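Local atomic coordinates of bumblebee peptidoglycan recognition protein SA (Bombus, PDB entry 5XZ4), a protein that probably binds bacterial peptidoglycan, with a preference for the Dap type over the Lys type, as a recognition protein of bumblebee innate immunity. Residues R13-V19 and A54-R58; D20-I24 and W67-G71; I36-V40 and Y72-I76; C44-C50 and G77-Y83. All coordinates share one frame; numbering follows the deposited sequence.

Interaction 1 (R13-V19 and A54-R58)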
loop_
_atom_site.group_PDB
_atom_site.type_symbol
_atom_site.label_atom_id
_atom_site.label_comp_id
_atom_site.label_asym_id
_atom_site.label_seq_id
_atom_site.Cartn_x
_atom_site.Cartn_y
_atom_site.Cartn_z
ATOM N N ARG A 13 9.764 8.747 1.756
ATOM C CA ARG A 13 8.986 9.238 2.922
ATOM C C ARG A 13 9.307 10.705 3.278
ATOM O O ARG A 13 8.379 11.525 3.510
ATOM C CB ARG A 13 9.185 8.321 4.113
ATOM C CG ARG A 13 8.236 8.586 5.280
ATOM C CD ARG A 13 8.556 7.669 6.471
ATOM N NE ARG A 13 7.658 7.951 7.611
ATOM C CZ ARG A 13 7.768 9.015 8.413
ATOM N NH1 ARG A 13 6.867 9.196 9.380
ATOM N NH2 ARG A 13 8.776 9.870 8.246
ATOM N N SER A 14 10.585 11.074 3.277
ATOM C CA SER A 14 10.994 12.436 3.681
ATOM C C SER A 14 10.602 13.487 2.635
ATOM O O SER A 14 10.677 14.690 2.892
ATOM C CB SER A 14 12.491 12.491 3.975
ATOM O OG SER A 14 13.258 12.255 2.797
ATOM N N GLU A 15 10.184 13.048 1.455
ATOM C CA GLU A 15 9.724 13.972 0.428
ATOM C C GLU A 15 8.280 14.426 0.649
ATOM O O GLU A 15 7.842 15.421 0.055
ATOM C CB GLU A 15 9.860 13.359 -0.966
ATOM C CG GLU A 15 11.249 12.815 -1.330
ATOM C CD GLU A 15 11.340 12.351 -2.773
ATOM O OE1 GLU A 15 11.785 11.204 -3.004
ATOM O OE2 GLU A 15 10.966 13.127 -3.674
ATOM N N TRP A 16 7.523 13.694 1.482
ATOM C CA TRP A 16 6.132 14.078 1.769
ATOM C C TRP A 16 5.816 14.435 3.219
ATOM O O TRP A 16 4.739 14.959 3.474
ATOM C CB TRP A 16 5.104 13.068 1.186
ATOM C CG TRP A 16 5.195 11.656 1.705
ATOM C CD1 TRP A 16 5.802 10.580 1.079
ATOM C CD2 TRP A 16 4.619 11.141 2.916
ATOM N NE1 TRP A 16 5.632 9.446 1.832
ATOM C CE2 TRP A 16 4.923 9.751 2.970
ATOM C CE3 TRP A 16 3.860 11.708 3.970
ATOM C CZ2 TRP A 16 4.528 8.933 4.040
ATOM C CZ3 TRP A 16 3.445 10.886 5.037
ATOM C CH2 TRP A 16 3.801 9.505 5.070
ATOM N N THR A 17 6.737 14.165 4.137
ATOM C CA THR A 17 6.568 14.547 5.555
ATOM C C THR A 17 7.875 14.952 6.196
ATOM O O THR A 17 8.958 14.445 5.817
ATOM C CB THR A 17 5.872 13.441 6.399
ATOM O OG1 THR A 17 5.630 13.912 7.729
ATOM C CG2 THR A 17 6.732 12.191 6.510
ATOM N N ASP A 18 7.770 15.857 7.168
ATOM C CA ASP A 18 8.888 16.238 8.036
ATOM C C ASP A 18 8.903 15.560 9.398
ATOM O O ASP A 18 9.809 15.815 10.198
ATOM C CB ASP A 18 8.947 17.766 8.212
ATOM C CG ASP A 18 9.215 18.480 6.899
ATOM O OD1 ASP A 18 9.616 17.864 5.875
ATOM O OD2 ASP A 18 8.975 19.693 6.837
ATOM N N VAL A 19 7.898 14.718 9.684
ATOM C CA VAL A 19 7.805 14.069 10.988
ATOM C C VAL A 19 8.462 12.696 10.921
ATOM O O VAL A 19 8.029 11.844 10.156
ATOM C CB VAL A 19 6.333 13.944 11.461
ATOM C CG1 VAL A 19 6.228 13.209 12.801
ATOM C CG2 VAL A 19 5.668 15.323 11.508
ATOM N N ALA A 54 -1.166 11.846 2.122
ATOM C CA ALA A 54 -0.202 10.999 2.829
ATOM C C ALA A 54 0.144 11.549 4.217
ATOM O O ALA A 54 0.097 10.845 5.215
ATOM C CB ALA A 54 1.046 10.824 1.964
ATOM N N GLU A 55 0.433 12.852 4.255
ATOM C CA GLU A 55 0.770 13.516 5.518
ATOM C C GLU A 55 -0.390 13.432 6.546
ATOM O O GLU A 55 -0.138 13.188 7.727
ATOM C CB GLU A 55 1.184 14.982 5.238
ATOM C CG GLU A 55 1.167 15.945 6.441
ATOM C CD GLU A 55 2.031 15.538 7.629
ATOM O OE1 GLU A 55 3.004 14.750 7.453
ATOM O OE2 GLU A 55 1.705 16.011 8.770
ATOM N N ASN A 56 -1.623 13.638 6.089
ATOM C CA ASN A 56 -2.765 13.541 7.002
ATOM C C ASN A 56 -3.146 12.135 7.472
ATOM O O ASN A 56 -3.554 11.972 8.626
ATOM C CB ASN A 56 -3.902 14.343 6.442
ATOM C CG ASN A 56 -3.671 15.832 6.689
ATOM O OD1 ASN A 56 -3.971 16.333 7.779
ATOM N ND2 ASN A 56 -2.982 16.489 5.760
ATOM N N ILE A 57 -2.905 11.123 6.633
ATOM C CA ILE A 57 -3.058 9.750 7.112
ATOM C C ILE A 57 -1.968 9.427 8.147
ATOM O O ILE A 57 -2.263 8.869 9.219
ATOM C CB ILE A 57 -3.013 8.747 5.938
ATOM C CG1 ILE A 57 -4.189 9.008 4.982
ATOM C CG2 ILE A 57 -3.061 7.316 6.480
ATOM C CD1 ILE A 57 -4.059 8.371 3.596
ATOM N N ARG A 58 -0.716 9.816 7.836
ATOM C CA ARG A 58 0.374 9.642 8.797
ATOM C C ARG A 58 0.046 10.319 10.155
ATOM O O ARG A 58 0.233 9.734 11.228
ATOM C CB ARG A 58 1.701 10.219 8.258
ATOM C CG ARG A 58 2.881 10.044 9.201
ATOM C CD ARG A 58 3.833 11.233 9.141
ATOM N NE ARG A 58 3.206 12.530 9.453
ATOM C CZ ARG A 58 2.858 12.946 10.672
ATOM N NH1 ARG A 58 2.316 14.174 10.802
ATOM N NH2 ARG A 58 3.059 12.195 11.756
HETATM O O HOH W 1 5.226 17.218 7.816
#

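Interaction 2 (D20-I24 and W67-G71). With SO4 (sulfate ion), chain D.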
loop_
_atom_site.group_PDB
_atom_site.type_symbol
_atom_site.label_atom_id
_atom_site.label_comp_id
_atom_site.label_asym_id
_atom_site.label_seq_id
_atom_site.Cartn_x
_atom_site.Cartn_y
_atom_site.Cartn_z
ATOM N N ASP A 20 9.482 12.499 11.748
ATOM C CA ASP A 20 10.210 11.222 11.751
ATOM C C ASP A 20 9.347 10.065 12.228
ATOM O O ASP A 20 8.530 10.219 13.137
ATOM C CB ASP A 20 11.439 11.296 12.670
ATOM C CG ASP A 20 12.533 12.233 12.156
ATOM O OD1 ASP A 20 12.585 12.507 10.940
ATOM O OD2 ASP A 20 13.381 12.644 12.983
ATOM N N ALA A 21 9.535 8.902 11.601
ATOM C CA ALA A 21 8.973 7.646 12.128
ATOM C C ALA A 21 9.729 7.193 13.380
ATOM O O ALA A 21 10.916 7.527 13.558
ATOM C CB ALA A 21 9.054 6.558 11.066
ATOM N N LYS A 22 9.031 6.442 14.239
ATOM C CA LYS A 22 9.695 5.710 15.328
ATOM C C LYS A 22 10.266 4.419 14.739
ATOM O O LYS A 22 9.865 4.001 13.649
ATOM C CB LYS A 22 8.729 5.430 16.501
ATOM C CG LYS A 22 7.905 6.612 17.008
ATOM C CD LYS A 22 8.715 7.541 17.878
ATOM C CE LYS A 22 7.877 8.720 18.343
ATOM N NZ LYS A 22 8.651 9.516 19.335
ATOM N N SER A 23 11.208 3.819 15.456
ATOM C CA SER A 23 11.848 2.569 15.017
ATOM C C SER A 23 10.834 1.426 14.918
ATOM O O SER A 23 9.952 1.266 15.778
ATOM C CB SER A 23 12.981 2.187 15.983
ATOM O OG SER A 23 13.795 1.148 15.457
ATOM N N ILE A 24 10.945 0.655 13.840
ATOM C CA ILE A 24 10.040 -0.469 13.540
ATOM C C ILE A 24 10.890 -1.691 13.202
ATOM O O ILE A 24 11.906 -1.586 12.486
ATOM C CB ILE A 24 9.082 -0.120 12.369
ATOM C CG1 ILE A 24 8.199 1.070 12.754
ATOM C CG2 ILE A 24 8.205 -1.314 11.951
ATOM C CD1 ILE A 24 7.499 1.710 11.581
ATOM N N TRP A 67 0.472 4.856 16.518
ATOM C CA TRP A 67 1.378 3.953 15.791
ATOM C C TRP A 67 2.747 4.582 15.542
ATOM O O TRP A 67 2.919 5.816 15.610
ATOM C CB TRP A 67 0.724 3.535 14.483
ATOM C CG TRP A 67 -0.538 2.704 14.641
ATOM C CD1 TRP A 67 -1.016 2.099 15.789
ATOM C CD2 TRP A 67 -1.471 2.373 13.603
ATOM N NE1 TRP A 67 -2.196 1.432 15.520
ATOM C CE2 TRP A 67 -2.490 1.576 14.185
ATOM C CE3 TRP A 67 -1.544 2.671 12.236
ATOM C CZ2 TRP A 67 -3.559 1.066 13.431
ATOM C CZ3 TRP A 67 -2.631 2.209 11.505
ATOM C CH2 TRP A 67 -3.612 1.390 12.105
ATOM N N ASP A 68 3.725 3.744 15.217
ATOM C CA ASP A 68 5.104 4.227 15.033
ATOM C C ASP A 68 5.324 5.011 13.735
ATOM O O ASP A 68 6.336 5.711 13.588
ATOM C CB ASP A 68 6.080 3.030 15.012
ATOM C CG ASP A 68 6.095 2.262 16.287
ATOM O OD1 ASP A 68 6.084 2.890 17.345
ATOM O OD2 ASP A 68 6.158 1.006 16.209
ATOM N N ASP A 69 4.390 4.869 12.798
ATOM C CA ASP A 69 4.462 5.461 11.453
ATOM C C ASP A 69 3.109 5.246 10.803
ATOM O O ASP A 69 2.257 4.494 11.363
ATOM C CB ASP A 69 5.580 4.826 10.588
ATOM C CG ASP A 69 5.956 5.659 9.356
ATOM O OD1 ASP A 69 5.415 6.771 9.131
ATOM O OD2 ASP A 69 6.847 5.173 8.595
ATOM N N ILE A 70 2.869 5.902 9.667
ATOM C CA ILE A 70 1.758 5.530 8.796
ATOM C C ILE A 70 1.735 4.000 8.676
ATOM O O ILE A 70 2.805 3.368 8.573
ATOM C CB ILE A 70 1.896 6.239 7.415
ATOM C CG1 ILE A 70 0.594 6.182 6.619
ATOM C CG2 ILE A 70 3.108 5.744 6.611
ATOM C CD1 ILE A 70 0.527 7.053 5.363
ATOM N N GLY A 71 0.550 3.403 8.706
ATOM C CA GLY A 71 0.471 1.932 8.809
ATOM C C GLY A 71 0.865 1.226 7.517
ATOM O O GLY A 71 1.309 0.063 7.567
HETATM S S SO4 D . 14.563 1.876 12.292
HETATM O O1 SO4 D . 14.580 3.311 12.674
HETATM O O2 SO4 D . 15.557 1.630 11.228
HETATM O O3 SO4 D . 14.998 1.058 13.443
HETATM O O4 SO4 D . 13.206 1.463 11.827
HETATM O O HOH W 2 8.632 -0.846 17.149
#

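Interaction 3 (I36-V40 and Y72-I76)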
loop_
_atom_site.group_PDB
_atom_site.type_symbol
_atom_site.label_atom_id
_atom_site.label_comp_id
_atom_site.label_asym_id
_atom_site.label_seq_id
_atom_site.Cartn_x
_atom_site.Cartn_y
_atom_site.Cartn_z
ATOM N N ILE A 36 -3.424 -5.662 -0.782
ATOM C CA ILE A 36 -4.027 -4.476 -1.397
ATOM C C ILE A 36 -5.132 -3.894 -0.511
ATOM O O ILE A 36 -6.039 -4.630 -0.048
ATOM C CB ILE A 36 -4.568 -4.771 -2.823
ATOM C CG1 ILE A 36 -3.474 -5.399 -3.723
ATOM C CG2 ILE A 36 -5.176 -3.512 -3.455
ATOM C CD1 ILE A 36 -2.246 -4.522 -3.964
ATOM N N HIS A 37 -4.996 -2.598 -0.229
ATOM C CA HIS A 37 -5.952 -1.857 0.617
ATOM C C HIS A 37 -6.485 -0.642 -0.121
ATOM O O HIS A 37 -5.851 -0.182 -1.078
ATOM C CB HIS A 37 -5.249 -1.326 1.881
ATOM C CG HIS A 37 -5.078 -2.338 2.968
ATOM N ND1 HIS A 37 -6.037 -2.540 3.938
ATOM C CD2 HIS A 37 -4.061 -3.181 3.267
ATOM C CE1 HIS A 37 -5.616 -3.467 4.783
ATOM N NE2 HIS A 37 -4.427 -3.883 4.392
ATOM N N HIS A 38 -7.605 -0.090 0.354
ATOM C CA HIS A 38 -7.933 1.311 0.070
ATOM C C HIS A 38 -7.859 2.117 1.346
ATOM O O HIS A 38 -8.009 1.560 2.434
ATOM C CB HIS A 38 -9.264 1.469 -0.688
ATOM C CG HIS A 38 -10.515 1.141 0.099
ATOM N ND1 HIS A 38 -11.773 1.394 -0.409
ATOM C CD2 HIS A 38 -10.713 0.594 1.326
ATOM C CE1 HIS A 38 -12.691 1.011 0.470
ATOM N NE2 HIS A 38 -12.071 0.505 1.524
ATOM N N THR A 39 -7.615 3.425 1.234
ATOM C CA THR A 39 -7.484 4.260 2.450
ATOM C C THR A 39 -8.800 4.735 3.037
ATOM O O THR A 39 -8.815 5.146 4.215
ATOM C CB THR A 39 -6.613 5.488 2.189
ATOM O OG1 THR A 39 -7.258 6.284 1.187
ATOM C CG2 THR A 39 -5.171 5.076 1.740
ATOM N N VAL A 40 -9.853 4.723 2.206
ATOM C CA VAL A 40 -11.198 5.285 2.516
ATOM C C VAL A 40 -11.174 6.818 2.554
ATOM O O VAL A 40 -12.202 7.452 2.816
ATOM C CB VAL A 40 -11.843 4.693 3.811
ATOM C CG1 VAL A 40 -13.322 5.043 3.966
ATOM C CG2 VAL A 40 -11.741 3.188 3.806
ATOM N N TYR A 72 0.676 1.900 6.381
ATOM C CA TYR A 72 0.903 1.280 5.044
ATOM C C TYR A 72 2.391 1.252 4.675
ATOM O O TYR A 72 3.156 2.130 5.068
ATOM C CB TYR A 72 0.140 2.035 3.941
ATOM C CG TYR A 72 -1.360 2.081 4.197
ATOM C CD1 TYR A 72 -2.147 0.941 4.005
ATOM C CD2 TYR A 72 -2.012 3.255 4.685
ATOM C CE1 TYR A 72 -3.511 0.946 4.280
ATOM C CE2 TYR A 72 -3.396 3.256 4.965
ATOM C CZ TYR A 72 -4.138 2.114 4.733
ATOM O OH TYR A 72 -5.491 2.039 4.992
ATOM N N SER A 73 2.798 0.221 3.902
ATOM C CA SER A 73 4.150 0.164 3.304
ATOM C C SER A 73 4.338 1.233 2.224
ATOM O O SER A 73 5.380 1.901 2.172
ATOM C CB SER A 73 4.368 -1.234 2.707
ATOM O OG SER A 73 4.087 -2.243 3.661
ATOM N N PHE A 74 3.339 1.331 1.343
ATOM C CA PHE A 74 3.306 2.318 0.261
ATOM C C PHE A 74 1.872 2.785 0.046
ATOM O O PHE A 74 0.923 2.046 0.348
ATOM C CB PHE A 74 3.784 1.672 -1.076
ATOM C CG PHE A 74 5.213 1.187 -1.055
ATOM C CD1 PHE A 74 6.260 2.041 -1.366
ATOM C CD2 PHE A 74 5.520 -0.136 -0.734
ATOM C CE1 PHE A 74 7.578 1.597 -1.328
ATOM C CE2 PHE A 74 6.849 -0.581 -0.718
ATOM C CZ PHE A 74 7.871 0.282 -1.007
ATOM N N LEU A 75 1.751 3.998 -0.507
ATOM C CA LEU A 75 0.448 4.509 -0.999
ATOM C C LEU A 75 0.510 4.695 -2.491
ATOM O O LEU A 75 1.612 4.981 -3.052
ATOM C CB LEU A 75 0.040 5.846 -0.353
ATOM C CG LEU A 75 0.004 5.911 1.174
ATOM C CD1 LEU A 75 -0.246 7.365 1.603
ATOM C CD2 LEU A 75 -1.057 5.015 1.737
ATOM N N ILE A 76 -0.631 4.532 -3.152
ATOM C CA ILE A 76 -0.755 4.861 -4.589
ATOM C C ILE A 76 -1.665 6.089 -4.712
ATOM O O ILE A 76 -2.817 6.053 -4.279
ATOM C CB ILE A 76 -1.347 3.690 -5.436
ATOM C CG1 ILE A 76 -0.632 2.348 -5.161
ATOM C CG2 ILE A 76 -1.370 4.066 -6.937
ATOM C CD1 ILE A 76 0.814 2.313 -5.610
HETATM O O HOH W 3 -7.286 -0.648 5.612
HETATM O O HOH W 4 -6.570 4.372 5.730
#

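Interaction 4 (C44-C50 and G77-Y83)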
loop_
_atom_site.group_PDB
_atom_site.type_symbol
_atom_site.label_atom_id
_atom_site.label_comp_id
_atom_site.label_asym_id
_atom_site.label_seq_id
_atom_site.Cartn_x
_atom_site.Cartn_y
_atom_site.Cartn_z
ATOM N N CYS A 44 -6.978 11.798 -4.687
ATOM C CA CYS A 44 -6.075 12.922 -4.928
ATOM C C CYS A 44 -5.581 12.822 -6.362
ATOM O O CYS A 44 -5.380 11.715 -6.862
ATOM C CB CYS A 44 -4.908 12.882 -3.926
ATOM S SG CYS A 44 -3.842 11.388 -3.974
ATOM N N ASN A 45 -5.381 13.958 -7.031
ATOM C CA ASN A 45 -5.115 13.944 -8.486
ATOM C C ASN A 45 -3.851 14.683 -8.939
ATOM O O ASN A 45 -3.556 14.736 -10.134
ATOM C CB ASN A 45 -6.375 14.379 -9.251
ATOM C CG ASN A 45 -7.473 13.319 -9.186
ATOM O OD1 ASN A 45 -7.409 12.306 -9.881
ATOM N ND2 ASN A 45 -8.469 13.539 -8.330
ATOM N N THR A 46 -3.104 15.245 -7.990
ATOM C CA THR A 46 -1.843 15.953 -8.289
ATOM C C THR A 46 -0.858 15.586 -7.180
ATOM O O THR A 46 -1.259 15.186 -6.076
ATOM C CB THR A 46 -1.980 17.504 -8.298
ATOM O OG1 THR A 46 -2.294 17.946 -6.972
ATOM C CG2 THR A 46 -3.045 17.991 -9.293
ATOM N N ARG A 47 0.418 15.820 -7.434
ATOM C CA ARG A 47 1.443 15.537 -6.460
ATOM C C ARG A 47 1.208 16.325 -5.153
ATOM O O ARG A 47 1.288 15.760 -4.068
ATOM C CB ARG A 47 2.803 15.827 -7.076
ATOM C CG ARG A 47 3.970 15.301 -6.296
ATOM C CD ARG A 47 5.189 15.344 -7.206
ATOM N NE ARG A 47 6.363 15.093 -6.406
ATOM C CZ ARG A 47 7.233 14.119 -6.615
ATOM N NH1 ARG A 47 7.092 13.257 -7.633
ATOM N NH2 ARG A 47 8.237 14.009 -5.776
ATOM N N SER A 48 0.887 17.609 -5.255
ATOM C CA SER A 48 0.600 18.394 -4.056
ATOM C C SER A 48 -0.584 17.830 -3.224
ATOM O O SER A 48 -0.501 17.725 -1.989
ATOM C CB SER A 48 0.393 19.859 -4.432
ATOM O OG SER A 48 0.304 20.625 -3.260
ATOM N N GLU A 49 -1.647 17.410 -3.909
ATOM C CA GLU A 49 -2.823 16.827 -3.249
ATOM C C GLU A 49 -2.471 15.490 -2.584
ATOM O O GLU A 49 -2.925 15.197 -1.473
ATOM C CB GLU A 49 -3.942 16.584 -4.252
ATOM C CG GLU A 49 -5.219 17.371 -4.038
ATOM C CD GLU A 49 -6.046 17.407 -5.313
ATOM O OE1 GLU A 49 -6.445 16.331 -5.778
ATOM O OE2 GLU A 49 -6.294 18.508 -5.858
ATOM N N CYS A 50 -1.722 14.645 -3.293
ATOM C CA CYS A 50 -1.391 13.327 -2.755
ATOM C C CYS A 50 -0.404 13.406 -1.594
ATOM O O CYS A 50 -0.537 12.665 -0.611
ATOM C CB CYS A 50 -0.888 12.449 -3.874
ATOM S SG CYS A 50 -2.163 12.035 -5.113
ATOM N N GLY A 77 -1.136 7.163 -5.297
ATOM C CA GLY A 77 -1.929 8.363 -5.556
ATOM C C GLY A 77 -2.659 8.353 -6.881
ATOM O O GLY A 77 -2.228 7.691 -7.844
ATOM N N GLY A 78 -3.737 9.129 -6.986
ATOM C CA GLY A 78 -4.427 9.324 -8.265
ATOM C C GLY A 78 -3.617 10.149 -9.269
ATOM O O GLY A 78 -4.005 10.259 -10.450
ATOM N N ASP A 79 -2.501 10.721 -8.803
ATOM C CA ASP A 79 -1.474 11.296 -9.693
ATOM C C ASP A 79 -0.633 10.220 -10.415
ATOM O O ASP A 79 0.194 10.563 -11.273
ATOM C CB ASP A 79 -0.560 12.259 -8.900
ATOM C CG ASP A 79 0.232 11.568 -7.787
ATOM O OD1 ASP A 79 0.004 10.370 -7.485
ATOM O OD2 ASP A 79 1.114 12.231 -7.191
ATOM N N GLY A 80 -0.817 8.941 -10.062
ATOM C CA GLY A 80 -0.060 7.865 -10.683
ATOM C C GLY A 80 1.272 7.593 -10.003
ATOM O O GLY A 80 2.073 6.828 -10.547
ATOM N N ASN A 81 1.540 8.230 -8.858
ATOM C CA ASN A 81 2.800 8.085 -8.132
ATOM C C ASN A 81 2.700 7.127 -6.961
ATOM O O ASN A 81 1.616 6.920 -6.386
ATOM C CB ASN A 81 3.308 9.449 -7.663
ATOM C CG ASN A 81 3.825 10.291 -8.804
ATOM O OD1 ASN A 81 4.601 9.814 -9.645
ATOM N ND2 ASN A 81 3.373 11.529 -8.863
ATOM N N VAL A 82 3.848 6.541 -6.632
ATOM C CA VAL A 82 4.002 5.681 -5.461
ATOM C C VAL A 82 4.666 6.498 -4.348
ATOM O O VAL A 82 5.719 7.107 -4.569
ATOM C CB VAL A 82 4.874 4.435 -5.798
ATOM C CG1 VAL A 82 5.059 3.550 -4.562
ATOM C CG2 VAL A 82 4.262 3.625 -6.938
ATOM N N TYR A 83 4.055 6.468 -3.163
ATOM C CA TYR A 83 4.555 7.164 -1.983
ATOM C C TYR A 83 5.070 6.133 -0.963
ATOM O O TYR A 83 4.324 5.234 -0.560
ATOM C CB TYR A 83 3.424 8.036 -1.358
ATOM C CG TYR A 83 3.035 9.181 -2.255
ATOM C CD1 TYR A 83 2.226 8.975 -3.379
ATOM C CD2 TYR A 83 3.539 10.468 -2.022
ATOM C CE1 TYR A 83 1.929 10.016 -4.267
ATOM C CE2 TYR A 83 3.249 11.520 -2.882
ATOM C CZ TYR A 83 2.465 11.305 -4.005
ATOM O OH TYR A 83 2.229 12.374 -4.853
HETATM O O HOH W 5 -4.176 12.272 -12.442
#

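Interaction 1 (R13-V19 and A54-R58)
The indole of Trp16 is covered on both faces. Ala54 CB sits over one face, 3.8 Å from the centroid of the six-membered ring of Trp16, a CH-pi contact. The opposite face carries Arg13 O and Thr17 CG2. Arg58 CB meets the ring edge in its plane. The guanidinium of Arg58 has Val19 CB over the centre of one face and the carboxylate of Glu55 at its edge. The Arg13 guanidinium has Thr17 CG2 over one face and Val19 C in plane at its edge. These contacts pack helix 13-16 against helix 47-64, which lies within the amidase-like domain of the PGRP family. Arg58 holds Glu55 side-on: NE reaches OE1 from above the carboxylate plane, and NH1 forms a salt bridge to OE2 at 2.8 Å. Bends at chi2 and chi3 (58°) fold the Arg58 chain back to Glu55. Thr17 OG1 donates to Glu55 OE1 at 2.8 Å, nearly in line with the carboxylate C-O bond of Glu55. Thr17 OG1 also accepts from Val19 N, closing an ST turn. Arg13 NH1 and NH2 both donate to Val19 O, and NH1 also forms a salt bridge with Asp69 OD1. Trp16 NE1 donates to Glu84 O.

Interaction 2 (D20-I24 and W67-G71)
Ile24 lays its CG1 along the CB of Asp68, and the two side chains run antiparallel alongside each other. Two irregular segments meet here. One follows helix 13-16 and leads to strand 31-38; the other joins helix 47-64 to strand 74-76 in the amidase-like fold. Ile24 CD1 lies 3.8 Å from Asp69 CB, where the two side chains cross at about a right angle. CG1 of Ile24 stands anti to the carbonyl carbon (chi1 -62°), which aims the longer branch at the two aspartates.

The backbones are joined by one hydrogen bond. Lys22 N donates to Asp68 O at 2.9 Å. Lys22 CB then lies 3.8 Å from Asp68 OD1, while the rest of the lysine chain bends at chi2 and turns off from the contact. Ala21 CB packs on the carboxylate of Asp69, 3.6 Å from Asp69 OD2. That carboxylate has its main partner elsewhere: Asp69 OD1 forms a salt bridge with Arg13 NH1. Asp69 OD1 also takes a weak bond from Ile70 N.

A water donates to both Ser23 O and Asp68 OD2, bridging the two segments. A sulfate ion, probably from the crystallisation liquor, also touches this region and is hydrogen-bonded to Arg90 and Tyr26 as well. Ile24 N donates to the sulfate O4 at 3.1 Å, with a nearly straight angle of 174° at the hydrogen.

Interaction 3 (I36-V40 and Y72-I76)
This contact lies where amidase relatives would probably hold their zinc site. It bridges the C-terminal end of strand 31-38 and the start of the segment that enters strand 74-76. Both strands belong to the central mixed sheet, where strand 102-107 lies between them. The side chain of Tyr72 spans the gap. Tyr72 CE1 comes 3.7 Å from His37 CB. The two rings form an offset edge-to-face pair, with the edge of Tyr72 toward the face of His37. Their centroids are 5.7 Å apart and the planes are turned by 66°. CG of Tyr72 is anti to the carbonyl carbon (chi1 -58°), which sends the ring across to the other strand.

Tyr72 CE2, across the ring from CE1, lies 4.1 Å from Thr39 CG2. The same methyl touches Leu75 CD2. Thr39 is turned so that CG2 faces this apolar group, while OG1 bonds to Thr41 OG1 and Gly109 N outside the contact.

The hydroxyl of Tyr72 reaches segment 36-40 through two waters. One lies 2.7 Å from Tyr72 OH and donates to Thr39 O. The second lies 3.3 Å from Tyr72 OH and takes a weak bond from His37 ND1. Thr95 bonds to His37 NE2 and Ser154 to ND1, which probably fixes the ring rotation. In zinc amidases of this family, a zinc-binding histidine, a tyrosine and a cysteine probably correspond to His37, Tyr72 and Ser154. The arrangement is consistent with a remnant of that site at the floor of the peptidoglycan-binding groove.

Interaction 4 (C44-C50 and G77-Y83)
The backbones of the two segments come closest at Asn45 and Asp79, whose CA atoms are 4.7 Å apart, where the type I beta turn Gly77-Gly80 faces the start of helix 47-64. The contact joins the disulfide loop of the PGRP domain to the hairpin turn between strands 74-76 and 82-84. The Cys44-Cys50 disulfide lies against this turn. Cys50 SG is 3.7 Å from Gly77 CA, and Cys44 SG also packs on Gly77. Neither glycine of the pair Gly77 and Gly78 has a side chain, and this lets the turn approach the sulfurs and Cys44 O closely.

Asp79 organises the turn side. CG stands between the backbone N and the carbonyl carbon (chi1 63°), which folds the carboxylate back over its own segment. OD1 accepts from Asn81 N, an Asx turn. Asp79 OD2 is gripped twice: by Asn81 ND2 from above the carboxylate plane, and by Tyr83 OH on the syn side at 2.6 Å. The second of these bonds probably helps to orient the phenol. Across the contact, Asp79 OD2 comes 3.4 Å from Arg47 CA, and OD1 lies near Cys50 SG.

Thr46 caps helix 47-64 at its N-cap position: Thr46 OG1 accepts from Glu49 N. Glu49 OE1 in turn accepts from Asn45 N. The nearby helix start may also stabilise the negative charge of Asp79. The Arg47 chain crosses the tyrosine at a slant, with Arg47 CG 3.7 Å from Tyr83 OH. Tyr83 OH also lies 3.3 Å from Cys50 CB.

The four contacts lie on and beside helix 47-64 and the central sheet. Their first segments follow one another along the chain, and so do their second segments, so every pair of interactions crosses. Interactions 1 and 4 both use helix 47-64, and their centres are about 13 Å apart. Interactions 1 and 2 are linked by the salt bridge from Arg13 to Asp69, with centres about 11 Å apart. Interactions 3 and 4 share the sheet, where Leu75 and Tyr83 belong to neighbouring strands. Interactions 2 and 4 do not touch; their nearest atoms are about 7 Å apart. Interaction 3 lies closest to the chain centre. Together the contacts tie the N-terminal segment, helix 47-64 and the sheet into one domain.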